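Local atomic coordinates of putative uncharacterized protein (Trichoplax adhaerens, PDB entry 5OI9), a protein that probably takes part in centriole assembly, as STIL does, through an N-terminal domain that may bind CEP85. Residues Ile79-Asp82 with Asp83-Ile86; Ser135-Ser138 with Ile139-Tyr143; Leu149-Asn152 with Leu153-Cys157; Val233-Asn236 with Asn237-Leu241. All coordinates share one frame; numbering follows the deposited sequence.

All four interactions are local ones, made at hairpin ends and at the two ends of one helix of the STIL N-terminal domain. Interactions 1 and 4 are beta-hairpin ends in different sheets: the first joins strands 69-79 and 85-97, the second strands 229-235 and 241-245. Their centres are about 35 Å apart. Interactions 2 and 3 mark the two ends of helix 139-155, with centres about 21 Å apart and nearest atoms about 7 Å apart. Interaction 3 is also the nearest neighbour of interaction 1 in space, with about 12 Å between nearest atoms. The widest separation, about 46 Å between centres, is between interactions 2 and 4, on opposite sides of the chain's centre.

Interaction 1: residues Ile79-Asp82 with Asp83-Ile86; sequences INKD and DRVI
Ile79 and Val85 face each other as a non-hydrogen-bonded antiparallel pair at the end of a beta hairpin that joins strands 69-79 and 85-97; both are beta-branched, a shape that suits extended backbone, though their side chains meet only lightly. The tight part is around Ile79 CG2 and Arg84 O. With CG2 of Ile79 set anti to its own N (CG1 takes chi1 -50°), that methyl presses on the backbone of Asp83, 3.4 Å from Asp83 CA. Arg84 O is gripped twice, by Asn80 N at 3.2 Å and by a CA-H...O contact from Ile79 CA at 3.3 Å. Ile79 is further packed against Ile162, His269 and Pro270. The chain reverses through Asp82 and Asp83, both with positive phi, a conformation that aspartate tolerates better than most residues.

The other side is looser and more exposed. Lys81 and Arg84 reach outward together, their methylene groups only just meeting, with Lys81 CG 4.1 Å from Arg84 CD. Arg84 NH2 forms a salt bridge with Asp36, which probably eases the nearness of two positive ends. Farther out, Lys81 CE lies 4.0 Å from Arg84 NH1.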
ATOM      1  N   ILE A  79       6.443  -5.798   6.622  1.00 29.03           N
ATOM      2  CA  ILE A  79       5.469  -6.848   6.898  1.00 33.31           C
ATOM      3  C   ILE A  79       6.188  -7.920   7.706  1.00 43.32           C
ATOM      4  O   ILE A  79       7.163  -8.507   7.223  1.00 44.19           O
ATOM      5  CB  ILE A  79       4.888  -7.435   5.602  1.00 33.17           C
ATOM      6  CG1 ILE A  79       4.405  -6.313   4.684  1.00 28.26           C
ATOM      7  CG2 ILE A  79       3.735  -8.361   5.902  1.00 33.10           C
ATOM      8  CD1 ILE A  79       3.912  -6.798   3.338  1.00 28.18           C
ATOM      9  N   ASN A  80       5.723  -8.174   8.932  1.00 51.69           N
ATOM     10  CA  ASN A  80       6.658  -8.913   9.773  1.00 61.67           C
ATOM     11  C   ASN A  80       6.092 -10.142  10.482  1.00 68.48           C
ATOM     12  O   ASN A  80       6.802 -11.144  10.583  1.00 71.82           O
ATOM     13  CB  ASN A  80       7.310  -7.937  10.789  1.00 55.87           C
ATOM     14  CG  ASN A  80       6.308  -7.034  11.485  1.00 60.87           C
ATOM     15  OD1 ASN A  80       5.154  -6.914  11.071  1.00 57.97           O
ATOM     16  ND2 ASN A  80       6.759  -6.374  12.548  1.00 54.98           N
ATOM     17  N   LYS A  81       4.860 -10.109  10.994  1.00 66.04           N
ATOM     18  CA  LYS A  81       4.318 -11.273  11.699  1.00 69.21           C
ATOM     19  C   LYS A  81       2.901 -11.566  11.218  1.00 71.36           C
ATOM     20  O   LYS A  81       1.978 -10.780  11.454  1.00 68.55           O
ATOM     21  CB  LYS A  81       4.370 -11.099  13.228  1.00 61.42           C
ATOM     22  CG  LYS A  81       3.519 -10.013  13.886  1.00 65.14           C
ATOM     23  CD  LYS A  81       3.543 -10.244  15.399  1.00 61.13           C
ATOM     24  CE  LYS A  81       2.865  -9.154  16.217  1.00 74.59           C
ATOM     25  NZ  LYS A  81       3.071  -9.386  17.685  1.00 60.58           N
ATOM     26  N   ASP A  82       2.743 -12.712  10.556  1.00 66.78           N
ATOM     27  CA  ASP A  82       1.489 -13.134   9.929  1.00 62.28           C
ATOM     28  C   ASP A  82       0.917 -12.019   9.057  1.00 43.64           C
ATOM     29  O   ASP A  82      -0.245 -11.623   9.181  1.00 58.66           O
ATOM     30  CB  ASP A  82       0.465 -13.603  10.969  1.00 80.22           C
ATOM     31  CG  ASP A  82      -0.762 -14.253  10.330  1.00 84.48           C
ATOM     32  OD1 ASP A  82      -0.619 -15.331   9.716  1.00 96.95           O
ATOM     33  OD2 ASP A  82      -1.868 -13.682  10.437  1.00 73.72           O
ATOM     34  N   ASP A  83       1.766 -11.502   8.173  1.00 42.29           N
ATOM     35  CA  ASP A  83       1.380 -10.482   7.198  1.00 45.61           C
ATOM     36  C   ASP A  83       0.840  -9.225   7.882  1.00 46.74           C
ATOM     37  O   ASP A  83      -0.144  -8.631   7.437  1.00 38.98           O
ATOM     38  CB  ASP A  83       0.374 -11.043   6.187  1.00 39.70           C
ATOM     39  CG  ASP A  83       0.926 -12.241   5.414  1.00 38.69           C
ATOM     40  OD1 ASP A  83       2.111 -12.203   5.015  1.00 48.03           O
ATOM     41  OD2 ASP A  83       0.179 -13.220   5.205  1.00 41.60           O
ATOM     42  N   ARG A  84       1.491  -8.816   8.973  1.00 36.14           N
ATOM     43  CA  ARG A  84       1.112  -7.617   9.713  1.00 49.37           C
ATOM     44  C   ARG A  84       1.888  -6.420   9.177  1.00 40.22           C
ATOM     45  O   ARG A  84       3.123  -6.404   9.216  1.00 36.56           O
ATOM     46  CB  ARG A  84       1.363  -7.800  11.210  1.00 44.23           C
ATOM     47  CG  ARG A  84       1.358  -6.507  12.004  1.00 52.10           C
ATOM     48  CD  ARG A  84       1.127  -6.762  13.483  1.00 51.91           C
ATOM     49  NE  ARG A  84      -0.196  -7.326  13.734  1.00 64.19           N
ATOM     50  CZ  ARG A  84      -0.816  -7.280  14.908  1.00 76.92           C
ATOM     51  NH1 ARG A  84      -0.237  -6.685  15.943  1.00 78.04           N
ATOM     52  NH2 ARG A  84      -2.021  -7.820  15.046  1.00 59.18           N
ATOM     53  N   VAL A  85       1.164  -5.419   8.686  1.00 35.46           N
ATOM     54  CA  VAL A  85       1.762  -4.289   7.985  1.00 29.92           C
ATOM     55  C   VAL A  85       2.096  -3.190   8.984  1.00 22.23           C
ATOM     56  O   VAL A  85       1.247  -2.790   9.791  1.00 25.29           O
ATOM     57  CB  VAL A  85       0.821  -3.765   6.889  1.00 22.84           C
ATOM     58  CG1 VAL A  85       1.478  -2.624   6.134  1.00 18.84           C
ATOM     59  CG2 VAL A  85       0.435  -4.886   5.942  1.00 22.15           C
ATOM     60  N   ILE A  86       3.331  -2.697   8.922  1.00 18.91           N
ATOM     61  CA  ILE A  86       3.808  -1.609   9.766  1.00 18.24           C
ATOM     62  C   ILE A  86       4.499  -0.581   8.881  1.00 21.25           C
ATOM     63  O   ILE A  86       5.316  -0.944   8.026  1.00 24.78           O
ATOM     64  CB  ILE A  86       4.775  -2.110  10.856  1.00 25.79           C
ATOM     65  CG1 ILE A  86       4.070  -3.091  11.795  1.00 32.11           C
ATOM     66  CG2 ILE A  86       5.355  -0.936  11.638  1.00 24.03           C
ATOM     67  CD1 ILE A  86       4.946  -3.597  12.919  1.00 47.15           C
TER

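Interaction 2: residues Ser135-Ser138 with Ile139-Tyr143; sequences SPFS and ISEYY
Phe137 and Tyr142 meet across the start of helix 139-155 as a hydrophobic staple, joining the residue before the N-cap to the fourth residue of the helix. CB of Phe137 sits 3.2 Å from Tyr142 OH and 3.5 Å from Tyr142 CZ, so the phenol's far end lies against the root of the phenylalanine side chain. The rings are roughly parallel, with planes at 28°, but slid so far apart that they barely overlap. Large aromatic groups suit this place because they can span the step from the loop to the second turn.

Glu141 meets the phenylalanine ring itself. Its CG is anti to the backbone N (chi1 -168°) and the chain runs extended, which brings OE2 to 3.2 Å from Phe137 CE1, obliquely to the ring.

Ser138, which follows Phe137 in the chain, is the N-cap. Its carbonyl begins the helical ladder: Tyr142 N donates to Ser138 O at 3.1 Å, while Glu141 N adds a weak bond to the same oxygen. Serine is a common N-cap because its short side chain carries an oxygen close to the first-turn amides; here Ser138 OG hydrogen-bonds instead with Ser140 OG, at 2.9 Å on the exposed side of the cap.

A second shell from the neighbouring strands positions the first. The Tyr142 ring meets that of Tyr324. His171 stacks on Phe137, and its NE2 also makes a weak hydrogen bond with Glu141 OE2.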
ATOM      1  N   SER A 135      -7.084  20.719  12.190  1.00 65.22           N
ATOM      2  CA  SER A 135      -6.681  19.688  13.141  1.00 63.53           C
ATOM      3  C   SER A 135      -7.297  18.312  12.843  1.00 63.95           C
ATOM      4  O   SER A 135      -6.559  17.329  12.760  1.00 50.08           O
ATOM      5  CB  SER A 135      -7.014  20.115  14.576  1.00 73.15           C
ATOM      6  OG  SER A 135      -6.398  21.354  14.901  1.00 71.97           O
ATOM      7  N   PRO A 136      -8.621  18.219  12.682  1.00 58.54           N
ATOM      8  CA  PRO A 136      -9.246  16.908  12.502  1.00 55.95           C
ATOM      9  C   PRO A 136      -9.439  16.546  11.031  1.00 51.91           C
ATOM     10  O   PRO A 136      -9.497  17.400  10.143  1.00 50.84           O
ATOM     11  CB  PRO A 136     -10.607  17.073  13.199  1.00 53.14           C
ATOM     12  CG  PRO A 136     -10.791  18.573  13.428  1.00 56.73           C
ATOM     13  CD  PRO A 136      -9.659  19.265  12.712  1.00 49.03           C
ATOM     14  N   PHE A 137      -9.536  15.241  10.792  1.00 38.91           N
ATOM     15  CA  PHE A 137      -9.785  14.700   9.462  1.00 29.50           C
ATOM     16  C   PHE A 137     -11.285  14.602   9.215  1.00 27.53           C
ATOM     17  O   PHE A 137     -12.027  14.070  10.048  1.00 36.82           O
ATOM     18  CB  PHE A 137      -9.140  13.321   9.311  1.00 32.21           C
ATOM     19  CG  PHE A 137      -7.670  13.366   9.019  1.00 32.34           C
ATOM     20  CD1 PHE A 137      -7.221  13.471   7.715  1.00 33.84           C
ATOM     21  CD2 PHE A 137      -6.736  13.281  10.040  1.00 23.31           C
ATOM     22  CE1 PHE A 137      -5.877  13.504   7.431  1.00 36.91           C
ATOM     23  CE2 PHE A 137      -5.378  13.313   9.760  1.00 22.81           C
ATOM     24  CZ  PHE A 137      -4.950  13.427   8.451  1.00 25.49           C
ATOM     25  N   SER A 138     -11.718  15.104   8.065  1.00 21.91           N
ATOM     26  CA  SER A 138     -13.107  15.038   7.636  1.00 24.98           C
ATOM     27  C   SER A 138     -13.235  14.052   6.481  1.00 24.80           C
ATOM     28  O   SER A 138     -12.248  13.660   5.855  1.00 23.40           O
ATOM     29  CB  SER A 138     -13.622  16.417   7.214  1.00 26.39           C
ATOM     30  OG  SER A 138     -12.948  16.863   6.051  1.00 29.48           O
ATOM     31  N   ILE A 139     -14.476  13.650   6.199  1.00 19.47           N
ATOM     32  CA  ILE A 139     -14.696  12.658   5.151  1.00 22.12           C
ATOM     33  C   ILE A 139     -14.372  13.238   3.778  1.00 20.26           C
ATOM     34  O   ILE A 139     -13.981  12.501   2.862  1.00 21.66           O
ATOM     35  CB  ILE A 139     -16.135  12.111   5.231  1.00 25.28           C
ATOM     36  CG1 ILE A 139     -16.331  10.966   4.236  1.00 34.74           C
ATOM     37  CG2 ILE A 139     -17.149  13.217   4.998  1.00 29.29           C
ATOM     38  CD1 ILE A 139     -15.394   9.797   4.465  1.00 30.63           C
ATOM     39  N   SER A 140     -14.500  14.558   3.612  1.00 16.51           N
ATOM     40  CA  SER A 140     -14.113  15.179   2.348  1.00 20.92           C
ATOM     41  C   SER A 140     -12.617  15.029   2.101  1.00 19.59           C
ATOM     42  O   SER A 140     -12.187  14.812   0.962  1.00 25.05           O
ATOM     43  CB  SER A 140     -14.508  16.656   2.338  1.00 21.45           C
ATOM     44  OG  SER A 140     -13.738  17.399   3.267  1.00 29.47           O
ATOM     45  N   GLU A 141     -11.810  15.141   3.156  1.00 23.25           N
ATOM     46  CA  GLU A 141     -10.370  14.953   3.011  1.00 29.38           C
ATOM     47  C   GLU A 141     -10.036  13.499   2.694  1.00 21.41           C
ATOM     48  O   GLU A 141      -9.180  13.224   1.846  1.00 17.44           O
ATOM     49  CB  GLU A 141      -9.658  15.415   4.282  1.00 25.46           C
ATOM     50  CG  GLU A 141      -8.147  15.531   4.160  1.00 29.14           C
ATOM     51  CD  GLU A 141      -7.512  16.138   5.399  1.00 42.08           C
ATOM     52  OE1 GLU A 141      -8.259  16.653   6.260  1.00 33.91           O
ATOM     53  OE2 GLU A 141      -6.267  16.097   5.513  1.00 40.10           O
ATOM     54  N   TYR A 142     -10.704  12.555   3.364  1.00 18.88           N
ATOM     55  CA  TYR A 142     -10.508  11.145   3.043  1.00 16.21           C
ATOM     56  C   TYR A 142     -10.938  10.843   1.614  1.00 17.56           C
ATOM     57  O   TYR A 142     -10.276  10.074   0.906  1.00 15.53           O
ATOM     58  CB  TYR A 142     -11.291  10.264   4.018  1.00 20.73           C
ATOM     59  CG  TYR A 142     -10.787  10.250   5.447  1.00 22.73           C
ATOM     60  CD1 TYR A 142      -9.547   9.708   5.766  1.00 24.20           C
ATOM     61  CD2 TYR A 142     -11.572  10.738   6.482  1.00 23.91           C
ATOM     62  CE1 TYR A 142      -9.095   9.673   7.071  1.00 21.06           C
ATOM     63  CE2 TYR A 142     -11.127  10.709   7.793  1.00 34.00           C
ATOM     64  CZ  TYR A 142      -9.889  10.173   8.080  1.00 32.34           C
ATOM     65  OH  TYR A 142      -9.442  10.143   9.380  1.00 40.39           O
ATOM     66  N   TYR A 143     -12.055  11.433   1.178  1.00 21.17           N
ATOM     67  CA  TYR A 143     -12.581  11.163  -0.156  1.00 15.88           C
ATOM     68  C   TYR A 143     -11.608  11.618  -1.234  1.00 21.32           C
ATOM     69  O   TYR A 143     -11.344  10.889  -2.197  1.00 20.58           O
ATOM     70  CB  TYR A 143     -13.939  11.849  -0.327  1.00 19.33           C
ATOM     71  CG  TYR A 143     -14.471  11.830  -1.743  1.00 21.41           C
ATOM     72  CD1 TYR A 143     -15.167  10.731  -2.230  1.00 19.88           C
ATOM     73  CD2 TYR A 143     -14.284  12.915  -2.592  1.00 24.45           C
ATOM     74  CE1 TYR A 143     -15.657  10.709  -3.521  1.00 19.39           C
ATOM     75  CE2 TYR A 143     -14.768  12.903  -3.885  1.00 27.30           C
ATOM     76  CZ  TYR A 143     -15.454  11.796  -4.345  1.00 30.01           C
ATOM     77  OH  TYR A 143     -15.939  11.779  -5.633  1.00 32.63           O
TER

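Interaction 3: residues Leu149-Asn152 with Leu153-Cys157; sequences LTKN and LKLSC
Leu149 and Leu153 touch one turn apart on helix 139-155, an i to i+4 contact in the last turns of the helix, which ends at Leu155; Ser156 is the first residue to leave it. The two leucines run alongside one another and meet through methyls, Leu149 CD2 to Leu153 CD1 at 3.8 Å. Both are buried, and Leu153 also packs on Tyr281 of helix 270-281 and on Met165, a setting that suits a branched apolar side chain.

Another i to i+4 pair, Lys151 and Leu155, crosses obliquely on a more exposed flank. The lysine is extended until its last torsion (chi4 64°), where the bend brings NZ to 3.6 Å from Leu155 CD1; a long flexible chain can thus pass over a leucine methyl while its ammonium stays on the exposed flank.

Leu153 N to Leu149 O, 3.2 Å, backs the leucine pair, whereas the bond from Leu155 N to Lys151 O is weak; Lys154 N to Thr150 O, 2.9 Å, is the intervening rung. Thr150 turns its hydroxyl back to Phe146 O and Gln147 O, satisfying a buried polar group. At the helix end Leu155 O accepts from Arg284 NE, and just past it Ser156 OG bonds with Asp158 N. Asn152 O holds two amides, Ser156 N at 2.8 Å and, weakly, Leu155 N at 3.3 Å.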
ATOM      1  N   LEU A 149      -5.779   8.061  -4.847  1.00 17.22           N
ATOM      2  CA  LEU A 149      -5.254   6.702  -4.765  1.00 16.94           C
ATOM      3  C   LEU A 149      -5.746   5.850  -5.931  1.00 16.30           C
ATOM      4  O   LEU A 149      -4.957   5.157  -6.580  1.00 17.43           O
ATOM      5  CB  LEU A 149      -5.636   6.071  -3.422  1.00 13.37           C
ATOM      6  CG  LEU A 149      -5.028   4.719  -3.018  1.00 15.26           C
ATOM      7  CD1 LEU A 149      -5.041   4.566  -1.506  1.00 18.99           C
ATOM      8  CD2 LEU A 149      -5.762   3.542  -3.659  1.00 21.52           C
ATOM      9  N   THR A 150      -7.053   5.881  -6.207  1.00 18.40           N
ATOM     10  CA  THR A 150      -7.587   5.041  -7.276  1.00 16.42           C
ATOM     11  C   THR A 150      -7.186   5.546  -8.655  1.00 18.40           C
ATOM     12  O   THR A 150      -7.088   4.749  -9.597  1.00 16.10           O
ATOM     13  CB  THR A 150      -9.110   4.945  -7.183  1.00 18.58           C
ATOM     14  OG1 THR A 150      -9.682   6.255  -7.233  1.00 23.68           O
ATOM     15  CG2 THR A 150      -9.526   4.256  -5.900  1.00 17.52           C
ATOM     16  N   LYS A 151      -6.965   6.855  -8.804  1.00 16.67           N
ATOM     17  CA  LYS A 151      -6.494   7.375 -10.083  1.00 17.87           C
ATOM     18  C   LYS A 151      -5.101   6.845 -10.405  1.00 19.25           C
ATOM     19  O   LYS A 151      -4.794   6.551 -11.566  1.00 17.00           O
ATOM     20  CB  LYS A 151      -6.505   8.904 -10.067  1.00 19.39           C
ATOM     21  CG  LYS A 151      -6.082   9.560 -11.377  1.00 31.28           C
ATOM     22  CD  LYS A 151      -6.158  11.078 -11.269  1.00 30.13           C
ATOM     23  CE  LYS A 151      -5.608  11.770 -12.507  1.00 46.52           C
ATOM     24  NZ  LYS A 151      -6.408  11.466 -13.726  1.00 48.11           N
ATOM     25  N   ASN A 152      -4.248   6.704  -9.387  1.00 16.39           N
ATOM     26  CA  ASN A 152      -2.934   6.114  -9.614  1.00 17.73           C
ATOM     27  C   ASN A 152      -3.048   4.638  -9.967  1.00 17.24           C
ATOM     28  O   ASN A 152      -2.321   4.147 -10.837  1.00 19.76           O
ATOM     29  CB  ASN A 152      -2.042   6.300  -8.388  1.00 15.52           C
ATOM     30  CG  ASN A 152      -0.698   5.603  -8.541  1.00 32.53           C
ATOM     31  OD1 ASN A 152       0.146   6.024  -9.332  1.00 31.40           O
ATOM     32  ND2 ASN A 152      -0.497   4.529  -7.785  1.00 25.81           N
ATOM     33  N   LEU A 153      -3.958   3.912  -9.310  1.00 17.25           N
ATOM     34  CA  LEU A 153      -4.146   2.501  -9.637  1.00 14.59           C
ATOM     35  C   LEU A 153      -4.657   2.317 -11.063  1.00 18.82           C
ATOM     36  O   LEU A 153      -4.293   1.344 -11.734  1.00 20.14           O
ATOM     37  CB  LEU A 153      -5.100   1.848  -8.640  1.00 15.83           C
ATOM     38  CG  LEU A 153      -4.576   1.650  -7.215  1.00 24.63           C
ATOM     39  CD1 LEU A 153      -5.599   0.903  -6.373  1.00 21.57           C
ATOM     40  CD2 LEU A 153      -3.248   0.907  -7.236  1.00 19.31           C
ATOM     41  N   LYS A 154      -5.492   3.240 -11.545  1.00 17.00           N
ATOM     42  CA  LYS A 154      -6.020   3.123 -12.901  1.00 12.61           C
ATOM     43  C   LYS A 154      -4.965   3.440 -13.954  1.00 15.79           C
ATOM     44  O   LYS A 154      -4.978   2.846 -15.040  1.00 18.17           O
ATOM     45  CB  LYS A 154      -7.224   4.045 -13.089  1.00 15.07           C
ATOM     46  CG  LYS A 154      -8.444   3.688 -12.254  1.00 21.17           C
ATOM     47  CD  LYS A 154      -9.516   4.768 -12.361  1.00 20.54           C
ATOM     48  CE  LYS A 154     -10.700   4.454 -11.464  1.00 20.75           C
ATOM     49  NZ  LYS A 154     -11.766   5.480 -11.585  1.00 33.91           N
ATOM     50  N   LEU A 155      -4.044   4.356 -13.656  1.00 12.89           N
ATOM     51  CA  LEU A 155      -3.175   4.924 -14.678  1.00 18.82           C
ATOM     52  C   LEU A 155      -1.707   4.541 -14.542  1.00 22.54           C
ATOM     53  O   LEU A 155      -0.930   4.829 -15.459  1.00 21.45           O
ATOM     54  CB  LEU A 155      -3.290   6.457 -14.675  1.00 17.28           C
ATOM     55  CG  LEU A 155      -4.681   7.015 -14.991  1.00 17.64           C
ATOM     56  CD1 LEU A 155      -4.698   8.536 -14.881  1.00 21.51           C
ATOM     57  CD2 LEU A 155      -5.132   6.569 -16.371  1.00 18.91           C
ATOM     58  N   SER A 156      -1.303   3.912 -13.442  1.00 17.94           N
ATOM     59  CA  SER A 156       0.104   3.588 -13.246  1.00 20.60           C
ATOM     60  C   SER A 156       0.581   2.570 -14.275  1.00 20.98           C
ATOM     61  O   SER A 156      -0.161   1.667 -14.672  1.00 18.37           O
ATOM     62  CB  SER A 156       0.336   3.040 -11.838  1.00 19.35           C
ATOM     63  OG  SER A 156       1.676   2.612 -11.675  1.00 25.88           O
ATOM     64  N   CYS A 157       1.835   2.722 -14.702  1.00 17.95           N
ATOM     65  CA  CYS A 157       2.487   1.774 -15.597  1.00 23.44           C
ATOM     66  C   CYS A 157       3.615   1.012 -14.912  1.00 26.84           C
ATOM     67  O   CYS A 157       4.363   0.296 -15.585  1.00 28.33           O
ATOM     68  CB  CYS A 157       3.028   2.495 -16.835  1.00 23.90           C
ATOM     69  SG  CYS A 157       1.785   3.307 -17.871  1.00 27.83           S
TER

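Interaction 4: residues Val233-Asn236 with Asn237-Leu241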
ATOM      1  N   VAL A 233      -1.047 -12.849 -17.154  1.00 13.25           N
ATOM      2  CA  VAL A 233      -1.269 -14.137 -17.799  1.00 13.29           C
ATOM      3  C   VAL A 233      -2.079 -13.904 -19.063  1.00 10.57           C
ATOM      4  O   VAL A 233      -3.195 -13.372 -19.008  1.00 10.69           O
ATOM      5  CB  VAL A 233      -1.985 -15.128 -16.868  1.00 12.09           C
ATOM      6  CG1 VAL A 233      -2.211 -16.454 -17.585  1.00 11.16           C
ATOM      7  CG2 VAL A 233      -1.186 -15.331 -15.593  1.00 10.94           C
ATOM      8  N   ALA A 234      -1.518 -14.303 -20.197  1.00 15.53           N
ATOM      9  CA  ALA A 234      -2.209 -14.275 -21.471  1.00 14.82           C
ATOM     10  C   ALA A 234      -2.621 -15.697 -21.842  1.00 16.22           C
ATOM     11  O   ALA A 234      -2.291 -16.668 -21.155  1.00 18.32           O
ATOM     12  CB  ALA A 234      -1.324 -13.638 -22.543  1.00 15.94           C
ATOM     13  N   ILE A 235      -3.355 -15.827 -22.941  1.00 16.49           N
ATOM     14  CA  ILE A 235      -3.882 -17.118 -23.370  1.00 29.53           C
ATOM     15  C   ILE A 235      -3.839 -17.174 -24.891  1.00 25.36           C
ATOM     16  O   ILE A 235      -4.033 -16.157 -25.566  1.00 34.03           O
ATOM     17  CB  ILE A 235      -5.310 -17.348 -22.824  1.00 22.08           C
ATOM     18  CG1 ILE A 235      -5.782 -18.779 -23.089  1.00 40.11           C
ATOM     19  CG2 ILE A 235      -6.289 -16.341 -23.410  1.00 36.22           C
ATOM     20  CD1 ILE A 235      -7.064 -19.137 -22.361  1.00 43.04           C
ATOM     21  N   ASN A 236      -3.557 -18.359 -25.431  1.00 39.69           N
ATOM     22  CA  ASN A 236      -3.436 -18.562 -26.868  1.00 38.07           C
ATOM     23  C   ASN A 236      -4.635 -19.346 -27.399  1.00 45.74           C
ATOM     24  O   ASN A 236      -5.587 -19.650 -26.674  1.00 43.81           O
ATOM     25  CB  ASN A 236      -2.118 -19.265 -27.211  1.00 31.92           C
ATOM     26  CG  ASN A 236      -1.982 -20.628 -26.551  1.00 31.36           C
ATOM     27  OD1 ASN A 236      -2.930 -21.158 -25.970  1.00 38.90           O
ATOM     28  ND2 ASN A 236      -0.791 -21.207 -26.645  1.00 34.51           N
ATOM     29  N   ASN A 237      -4.566 -19.688 -28.691  1.00 56.49           N
ATOM     30  CA  ASN A 237      -5.686 -20.351 -29.353  1.00 52.11           C
ATOM     31  C   ASN A 237      -5.979 -21.717 -28.747  1.00 48.16           C
ATOM     32  O   ASN A 237      -7.141 -22.137 -28.700  1.00 55.17           O
ATOM     33  CB  ASN A 237      -5.398 -20.483 -30.848  1.00 51.39           C
ATOM     34  CG  ASN A 237      -5.050 -19.157 -31.491  1.00 68.45           C
ATOM     35  OD1 ASN A 237      -5.792 -18.182 -31.369  1.00 70.80           O
ATOM     36  ND2 ASN A 237      -3.909 -19.107 -32.167  1.00 74.58           N
ATOM     37  N   SER A 238      -4.953 -22.422 -28.277  1.00 39.33           N
ATOM     38  CA  SER A 238      -5.133 -23.725 -27.647  1.00 47.01           C
ATOM     39  C   SER A 238      -5.608 -23.624 -26.202  1.00 49.13           C
ATOM     40  O   SER A 238      -5.622 -24.641 -25.501  1.00 51.22           O
ATOM     41  CB  SER A 238      -3.828 -24.523 -27.708  1.00 49.72           C
ATOM     42  OG  SER A 238      -3.389 -24.689 -29.044  1.00 63.84           O
ATOM     43  N   HIS A 239      -5.995 -22.426 -25.754  1.00 52.10           N
ATOM     44  CA  HIS A 239      -6.442 -22.189 -24.380  1.00 48.03           C
ATOM     45  C   HIS A 239      -5.357 -22.557 -23.370  1.00 44.63           C
ATOM     46  O   HIS A 239      -5.637 -23.088 -22.293  1.00 47.14           O
ATOM     47  CB  HIS A 239      -7.747 -22.933 -24.078  1.00 55.37           C
ATOM     48  CG  HIS A 239      -8.942 -22.359 -24.776  1.00 55.02           C
ATOM     49  ND1 HIS A 239     -10.231 -22.757 -24.494  1.00 52.79           N
ATOM     50  CD2 HIS A 239      -9.043 -21.416 -25.743  1.00 54.76           C
ATOM     51  CE1 HIS A 239     -11.074 -22.085 -25.257  1.00 58.57           C
ATOM     52  NE2 HIS A 239     -10.379 -21.264 -26.024  1.00 63.37           N
ATOM     53  N   ASN A 240      -4.107 -22.269 -23.720  1.00 37.40           N
ATOM     54  CA  ASN A 240      -2.979 -22.437 -22.818  1.00 34.44           C
ATOM     55  C   ASN A 240      -2.511 -21.077 -22.317  1.00 26.46           C
ATOM     56  O   ASN A 240      -2.610 -20.067 -23.019  1.00 25.08           O
ATOM     57  CB  ASN A 240      -1.822 -23.171 -23.502  1.00 36.98           C
ATOM     58  CG  ASN A 240      -2.198 -24.573 -23.942  1.00 43.41           C
ATOM     59  OD1 ASN A 240      -1.999 -24.945 -25.098  1.00 47.13           O
ATOM     60  ND2 ASN A 240      -2.749 -25.356 -23.021  1.00 35.34           N
ATOM     61  N   LEU A 241      -1.996 -21.064 -21.092  1.00 24.66           N
ATOM     62  CA  LEU A 241      -1.601 -19.832 -20.426  1.00 17.67           C
ATOM     63  C   LEU A 241      -0.191 -19.423 -20.828  1.00 19.32           C
ATOM     64  O   LEU A 241       0.721 -20.254 -20.884  1.00 21.95           O
ATOM     65  CB  LEU A 241      -1.676 -19.997 -18.907  1.00 15.32           C
ATOM     66  CG  LEU A 241      -3.005 -20.487 -18.332  1.00 16.13           C
ATOM     67  CD1 LEU A 241      -2.952 -20.514 -16.811  1.00 23.57           C
ATOM     68  CD2 LEU A 241      -4.157 -19.619 -18.819  1.00 13.20           C
TER
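Asn236 and Asn240 are linked by two hydrogen bonds of different kinds. One joins backbones, Asn236 N to Asn240 O at 3.1 Å. The other uses the side chain: Asn240 N donates to Asn236 OD1 at 2.8 Å, tilted somewhat from the plane of that amide. With chi1 at 60°, the Asn236 amide is placed between its own N and carbonyl carbon and reaches across the turn, which explains why a short polar side chain suits the site. A third bond, His239 N to Asn236 O at 3.0 Å, reaches its acceptor from well above the carbonyl plane.

These bonds define a tight beta hairpin between strands 229-235 and 241-245. Asn236 to His239 form a type I turn, and His239, with positive phi (59°), begins a G1 bulge that restores the pairing of the strands.

Weaker CA-H...O contacts continue the pairing on the strand side, Ile235 CA to Asn240 O at 3.2 Å and Leu241 CA to Ala234 O at 3.3 Å.

Apolar contacts come from branched residues. Val233 CG1 lies 3.8 Å from Leu241 CB, the two side chains set aslant, both buried. Ile235, its CG1 anti to the backbone N, lays CD1 3.7 Å from His239 CA, and the side chains of both residues also touch Leu17.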